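Local coordinates for superoxide dismutase [Ni] (PDB 1T6U) that catalyses the nickel-dependent dismutation of superoxide to hydrogen peroxide and molecular oxygen, working as a hollow, roughly spherical homohexamer, at the interface of chains A and B and the interface of chains A and C. Residues are numbered along the deposited sequence; one frame, centred on the assembly and turned at random. Chains: chain A/B/C, Superoxide dismutase [Ni].

Contact 1: the interface of chains A and B. Residues chain A 16-17, 20, 47; chain B 1, 8, 10, 13.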
ATOM      1  N   ILE A  16       3.735  15.281 -12.365  1.00  8.90           N
ATOM      2  CA  ILE A  16       4.709  14.295 -12.830  1.00  8.89           C
ATOM      3  C   ILE A  16       4.048  12.952 -13.014  1.00  7.28           C
ATOM      4  O   ILE A  16       4.406  12.245 -13.955  1.00  9.07           O
ATOM      5  CB  ILE A  16       5.875  14.257 -11.809  0.65  9.61           C
ATOM      6  CG1 ILE A  16       6.619  15.589 -11.680  0.65 12.50           C
ATOM      7  CG2 ILE A  16       6.798  13.087 -12.108  0.65 13.60           C
ATOM      8  CD1 ILE A  16       7.398  15.864 -10.404  0.65 15.51           C
ATOM      9  N   GLU A  17       3.061  12.591 -12.198  1.00  8.06           N
ATOM     10  CA  GLU A  17       2.374  11.296 -12.417  1.00  7.85           C
ATOM     11  C   GLU A  17       1.568  11.373 -13.703  1.00  8.36           C
ATOM     12  O   GLU A  17       1.572  10.390 -14.447  1.00  9.18           O
ATOM     13  CB  GLU A  17       1.524  10.894 -11.218  1.00  8.98           C
ATOM     14  CG  GLU A  17       2.311  10.657  -9.940  1.00  9.03           C
ATOM     15  CD  GLU A  17       3.317   9.531 -10.078  1.00 10.41           C
ATOM     16  OE1 GLU A  17       4.113   9.362  -9.150  1.00 11.74           O
ATOM     17  OE2 GLU A  17       3.297   8.816 -11.118  1.00 11.11           O
ATOM     18  N   SER A  20       3.845  10.848 -16.556  1.00  8.34           N
ATOM     19  CA  SER A  20       4.172   9.444 -16.767  1.00  8.83           C
ATOM     20  C   SER A  20       2.987   8.725 -17.430  1.00 10.08           C
ATOM     21  O   SER A  20       3.209   7.912 -18.327  1.00  8.21           O
ATOM     22  CB  SER A  20       4.755   8.820 -15.476  1.00 12.65           C
ATOM     23  OG  SER A  20       3.673   8.451 -14.726  1.00 23.53           O
ATOM     24  N   ARG A  47      -0.187   4.901 -11.893  1.00  7.58           N
ATOM     25  CA  ARG A  47       0.260   6.292 -11.831  1.00  6.99           C
ATOM     26  C   ARG A  47      -0.921   7.249 -11.890  1.00  7.36           C
ATOM     27  O   ARG A  47      -0.917   8.272 -11.215  1.00  8.06           O
ATOM     28  CB  ARG A  47       1.294   6.570 -12.926  1.00  8.12           C
ATOM     29  CG  ARG A  47       2.439   5.621 -13.053  1.00  8.58           C
ATOM     30  CD  ARG A  47       2.996   5.013 -11.788  1.00 10.63           C
ATOM     31  NE  ARG A  47       3.657   5.949 -10.895  1.00 11.29           N
ATOM     32  CZ  ARG A  47       4.455   5.604  -9.893  1.00 13.34           C
ATOM     33  NH1 ARG A  47       4.730   4.336  -9.614  1.00 15.73           N
ATOM     34  NH2 ARG A  47       5.019   6.541  -9.130  1.00 13.98           N
TER
ATOM     35  N   HIS B   1       9.620   6.506 -13.915  0.50  8.19           N
ATOM     36  CA  HIS B   1       9.993   6.166 -12.552  0.50  6.90           C
ATOM     37  C   HIS B   1       9.196   4.960 -12.076  1.00  9.58           C
ATOM     38  O   HIS B   1       9.343   4.535 -10.929  1.00  9.91           O
ATOM     39  CB  HIS B   1       9.772   7.325 -11.579  0.50  9.20           C
ATOM     40  CG  HIS B   1       8.420   7.955 -11.769  0.50  9.23           C
ATOM     41  ND1 HIS B   1       8.285   9.179 -12.359  0.50 13.20           N
ATOM     42  CD2 HIS B   1       7.162   7.586 -11.449  0.50 12.40           C
ATOM     43  CE1 HIS B   1       7.008   9.519 -12.399  0.50 14.33           C
ATOM     44  NE2 HIS B   1       6.290   8.554 -11.855  0.50 13.59           N
ATOM     45  N   VAL B   8      10.164   9.043 -17.428  1.00  9.80           N
ATOM     46  CA  VAL B   8       9.841  10.256 -16.667  1.00  9.69           C
ATOM     47  C   VAL B   8      10.469  10.125 -15.301  1.00  9.76           C
ATOM     48  O   VAL B   8      10.123   9.215 -14.556  1.00 10.60           O
ATOM     49  CB  VAL B   8       8.326  10.469 -16.556  1.00  8.61           C
ATOM     50  CG1 VAL B   8       7.993  11.675 -15.689  1.00 10.41           C
ATOM     51  CG2 VAL B   8       7.664  10.636 -17.927  1.00 11.52           C
ATOM     52  N   ASP B  10      12.224  12.777 -11.971  1.00 10.36           N
ATOM     53  CA  ASP B  10      12.573  14.100 -11.450  1.00 10.31           C
ATOM     54  C   ASP B  10      12.930  13.950  -9.988  1.00  9.28           C
ATOM     55  O   ASP B  10      12.054  13.503  -9.237  1.00  9.26           O
ATOM     56  CB  ASP B  10      11.415  15.083 -11.619  1.00 12.08           C
ATOM     57  CG  ASP B  10      11.834  16.519 -11.399  1.00 12.67           C
ATOM     58  OD1 ASP B  10      12.791  16.750 -10.625  1.00 11.52           O
ATOM     59  OD2 ASP B  10      11.208  17.392 -12.057  1.00 17.93           O
ATOM     60  N   GLN B  13      10.553  14.558  -6.816  1.00  9.04           N
ATOM     61  CA  GLN B  13       9.715  13.657  -6.031  1.00  9.16           C
ATOM     62  C   GLN B  13      10.365  13.381  -4.687  1.00  8.19           C
ATOM     63  O   GLN B  13       9.774  13.545  -3.623  1.00  9.58           O
ATOM     64  CB  GLN B  13       9.393  12.365  -6.763  1.00  8.84           C
ATOM     65  CG  GLN B  13       8.693  12.545  -8.112  1.00 11.08           C
ATOM     66  CD  GLN B  13       8.206  11.217  -8.663  1.00 11.20           C
ATOM     67  OE1 GLN B  13       8.940  10.358  -9.153  1.00 13.65           O
ATOM     68  NE2 GLN B  13       6.882  11.015  -8.594  1.00 12.51           N
TER
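A:Ile16 sets its CG2 methyl against CE1 of the B:His1 imidazole at 3.6 Å, the core of this patch between subunits A and B. The same methyl also touches CG1 of B:Val8. That branch, anti to the backbone N, carries the contact, while CG1 and CD1 of the isoleucine run off towards B:Asp10. The other methyl of B:Val8, CG2, rests on CA of A:Ser20, whose CB in turn borders the imidazole.

Outward, the polar rim gathers round the carboxylate of A:Glu17. B:His1 donates from NE2 to OE2 of A:Glu17 at 3.1 Å in a nearly straight bond (165° at H). The oxygen lies in the ring plane, yet the donor stands above the carboxylate, whose plane is turned 87° from the ring. A:Arg47 grips the carboxylate side-on, with NE 2.9 Å from OE2 and NH2 3.0 Å from OE1 of A:Glu17. Its NE and the histidine NE2 reach OE2 from opposite faces. This double grip is likely to fix the A:Glu17 acceptor, and A:Arg47 NH2 also touches CD2 of B:His1. B:Gln13 adds a weak hydrogen bond from its amide NE2 to OE1 of A:Glu17, and its own OE1 lies over one imidazole face, toward its rim.

B:His1 is the N-terminal nickel ligand, so this network probably positions the active-site imidazole. The catalytic N-terminal loop of B thus docks on helices 12-30 and 34-62 of A, with B:Gln13 reaching in from helix 12-28.

Contact 2: the interface of chains A and C. Residues chain A 28, 41, 44-45, 89; chain C 35, 38-39.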
ATOM      1  N   MET A  28       2.849   2.856 -25.617  1.00 10.94           N
ATOM      2  CA  MET A  28       1.938   1.797 -26.034  1.00 10.75           C
ATOM      3  C   MET A  28       1.745   1.833 -27.525  1.00 12.28           C
ATOM      4  O   MET A  28       1.505   0.834 -28.134  1.00 15.24           O
ATOM      5  CB  MET A  28       0.579   1.888 -25.304  1.00 10.74           C
ATOM      6  CG  MET A  28       0.725   1.643 -23.800  1.00 10.37           C
ATOM      7  SD  MET A  28      -0.821   1.657 -22.870  1.00 12.43           S
ATOM      8  CE  MET A  28      -1.405  -0.007 -23.203  1.00 16.21           C
ATOM      9  N   THR A  41      -0.384  -1.127 -19.172  1.00  8.85           N
ATOM     10  CA  THR A  41      -1.725  -0.900 -18.672  1.00  8.66           C
ATOM     11  C   THR A  41      -1.733  -0.935 -17.169  1.00  9.17           C
ATOM     12  O   THR A  41      -2.347  -0.052 -16.542  1.00  9.42           O
ATOM     13  CB  THR A  41      -2.695  -1.940 -19.262  1.00  8.67           C
ATOM     14  OG1 THR A  41      -2.680  -1.883 -20.698  1.00 11.13           O
ATOM     15  CG2 THR A  41      -4.129  -1.681 -18.808  1.00 11.37           C
ATOM     16  N   LYS A  44       0.119   2.339 -15.986  1.00  7.44           N
ATOM     17  CA  LYS A  44      -0.710   3.502 -16.273  1.00  7.73           C
ATOM     18  C   LYS A  44      -1.793   3.611 -15.216  1.00  6.84           C
ATOM     19  O   LYS A  44      -2.105   4.696 -14.696  1.00  8.12           O
ATOM     20  CB  LYS A  44      -1.322   3.379 -17.680  1.00  8.05           C
ATOM     21  CG  LYS A  44      -2.287   4.516 -18.021  1.00  8.86           C
ATOM     22  CD  LYS A  44      -2.517   4.677 -19.519  1.00  8.57           C
ATOM     23  CE  LYS A  44      -3.104   3.473 -20.213  1.00  9.44           C
ATOM     24  NZ  LYS A  44      -4.506   3.298 -19.774  1.00  9.92           N
ATOM     25  N   GLU A  45      -2.388   2.473 -14.880  1.00  7.32           N
ATOM     26  CA  GLU A  45      -3.476   2.514 -13.896  1.00  7.73           C
ATOM     27  C   GLU A  45      -2.991   3.010 -12.548  1.00  7.53           C
ATOM     28  O   GLU A  45      -3.645   3.830 -11.879  1.00  8.18           O
ATOM     29  CB  GLU A  45      -4.114   1.122 -13.781  1.00  8.19           C
ATOM     30  CG  GLU A  45      -5.517   1.054 -13.213  1.00  8.47           C
ATOM     31  CD  GLU A  45      -6.596   1.459 -14.194  1.00  8.34           C
ATOM     32  OE1 GLU A  45      -6.332   1.616 -15.396  1.00  8.66           O
ATOM     33  OE2 GLU A  45      -7.758   1.619 -13.758  1.00 10.85           O
ATOM     34  N   LYS A  89      -6.961   6.665 -17.538  1.00 10.41           N
ATOM     35  CA  LYS A  89      -6.900   5.241 -17.154  1.00  9.75           C
ATOM     36  C   LYS A  89      -7.531   4.359 -18.212  1.00 10.94           C
ATOM     37  O   LYS A  89      -6.954   3.323 -18.559  1.00 10.94           O
ATOM     38  CB  LYS A  89      -7.611   4.897 -15.821  1.00 12.36           C
ATOM     39  CG  LYS A  89      -6.896   5.379 -14.571  1.00 11.57           C
ATOM     40  CD  LYS A  89      -7.734   4.944 -13.364  1.00  8.53           C
ATOM     41  CE  LYS A  89      -7.116   5.354 -12.023  1.00 10.94           C
ATOM     42  NZ  LYS A  89      -7.914   4.847 -10.863  1.00 10.40           N
TER
ATOM     43  N   HIS C  35      -7.625  -3.700 -24.207  1.00 10.92           N
ATOM     44  CA  HIS C  35      -7.166  -2.804 -23.129  1.00 10.31           C
ATOM     45  C   HIS C  35      -8.165  -2.856 -21.981  1.00  9.67           C
ATOM     46  O   HIS C  35      -7.818  -2.932 -20.779  1.00 10.04           O
ATOM     47  CB  HIS C  35      -7.012  -1.409 -23.685  1.00 10.26           C
ATOM     48  CG  HIS C  35      -6.418  -0.415 -22.757  1.00  9.90           C
ATOM     49  ND1 HIS C  35      -5.095  -0.567 -22.331  1.00 14.51           N
ATOM     50  CD2 HIS C  35      -6.869   0.711 -22.177  1.00 11.70           C
ATOM     51  CE1 HIS C  35      -4.812   0.433 -21.534  1.00 14.48           C
ATOM     52  NE2 HIS C  35      -5.833   1.218 -21.403  1.00 14.07           N
ATOM     53  N   THR C  38      -7.736  -6.106 -20.065  1.00  9.29           N
ATOM     54  CA  THR C  38      -6.581  -6.049 -19.185  1.00  8.55           C
ATOM     55  C   THR C  38      -6.897  -5.238 -17.943  1.00  7.80           C
ATOM     56  O   THR C  38      -6.573  -5.658 -16.829  1.00  8.68           O
ATOM     57  CB  THR C  38      -5.366  -5.466 -19.946  1.00  9.43           C
ATOM     58  OG1 THR C  38      -5.053  -6.369 -21.021  1.00 11.99           O
ATOM     59  CG2 THR C  38      -4.157  -5.351 -19.051  1.00  9.50           C
ATOM     60  N   ARG C  39      -7.536  -4.092 -18.112  1.00  8.68           N
ATOM     61  CA  ARG C  39      -7.877  -3.234 -16.965  1.00  8.34           C
ATOM     62  C   ARG C  39      -8.828  -3.964 -16.019  1.00  8.43           C
ATOM     63  O   ARG C  39      -8.679  -3.922 -14.787  1.00  8.30           O
ATOM     64  CB  ARG C  39      -8.464  -1.904 -17.389  1.00  8.95           C
ATOM     65  CG  ARG C  39      -7.479  -0.984 -18.085  1.00  8.85           C
ATOM     66  CD  ARG C  39      -8.092   0.360 -18.450  1.00  9.06           C
ATOM     67  NE  ARG C  39      -8.518   0.989 -17.204  1.00  8.20           N
ATOM     68  CZ  ARG C  39      -9.755   1.251 -16.854  1.00  9.49           C
ATOM     69  NH1 ARG C  39     -10.754   1.014 -17.649  1.00 12.01           N
ATOM     70  NH2 ARG C  39      -9.946   1.776 -15.676  1.00 10.94           N
TER
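A:Thr41 pushes its CG2 methyl into the angle between two side chains of chain C, 3.5 Å from CG of C:Arg39 and equally near CE1 of C:His35. The CG2 methyl of C:Thr38 closes the third side, making this the tightly packed part of the contact. With CG2 of A:Thr41 anti to the backbone N and OG1 beside the backbone N (chi1 -58°), the hydroxyl is turned towards C:His35, 3.2 Å from ND1, close enough for a hydrogen bond. At the opposite nitrogen, A:Lys44 curls through bends at chi3 and chi4 and donates from NZ to NE2 of C:His35 at 3.0 Å, almost in the ring plane. The imidazole is therefore probably held at both nitrogens; with the lysine as donor, NE2 would act as acceptor, which would leave ND1 as the likelier protonated nitrogen.

Beside this core sits a tight polar grip: C:Arg39 meets A:Glu45 side-on in a salt bridge, its guanidinium turned 34° from the carboxylate. A methionine in place of C:Arg39 would probably leave the A:Glu45 carboxylate without its charged mate across the interface. The fringe is looser. A:Met28 brings its CE methyl 3.8 Å from CE1 of C:His35 and buries little surface there. The extended chain of A:Lys89, also little buried, runs past the salt bridge, and its backbone O sits near NE of C:Arg39, although the N-H points away from it. NE of C:Arg39 points its N-H instead at OE1 of A:Glu45, at 2.9 Å and nearly straight (175° at H), while NH2 of C:Arg39 reaches the syn lone pair of OE2 of A:Glu45 at 2.9 Å.

Contact 1 and contact 2 lie about 16 Å apart, measured between the centres of their C-alpha atoms, and both draw on helices 12-30 and 34-62 of chain A. Along helix 34-62, A:Arg47 serves contact 1 while A:Thr41, A:Lys44 and A:Glu45 serve contact 2, so one helix faces two neighbouring subunits. Their jobs differ: contact 1 bears on the nickel site of a neighbour, whereas contact 2 joins helices away from the metal ligands. Repeated through the six copies, the two kinds of contact help to close the hexamer, and their shared helices could link active-site support to assembly.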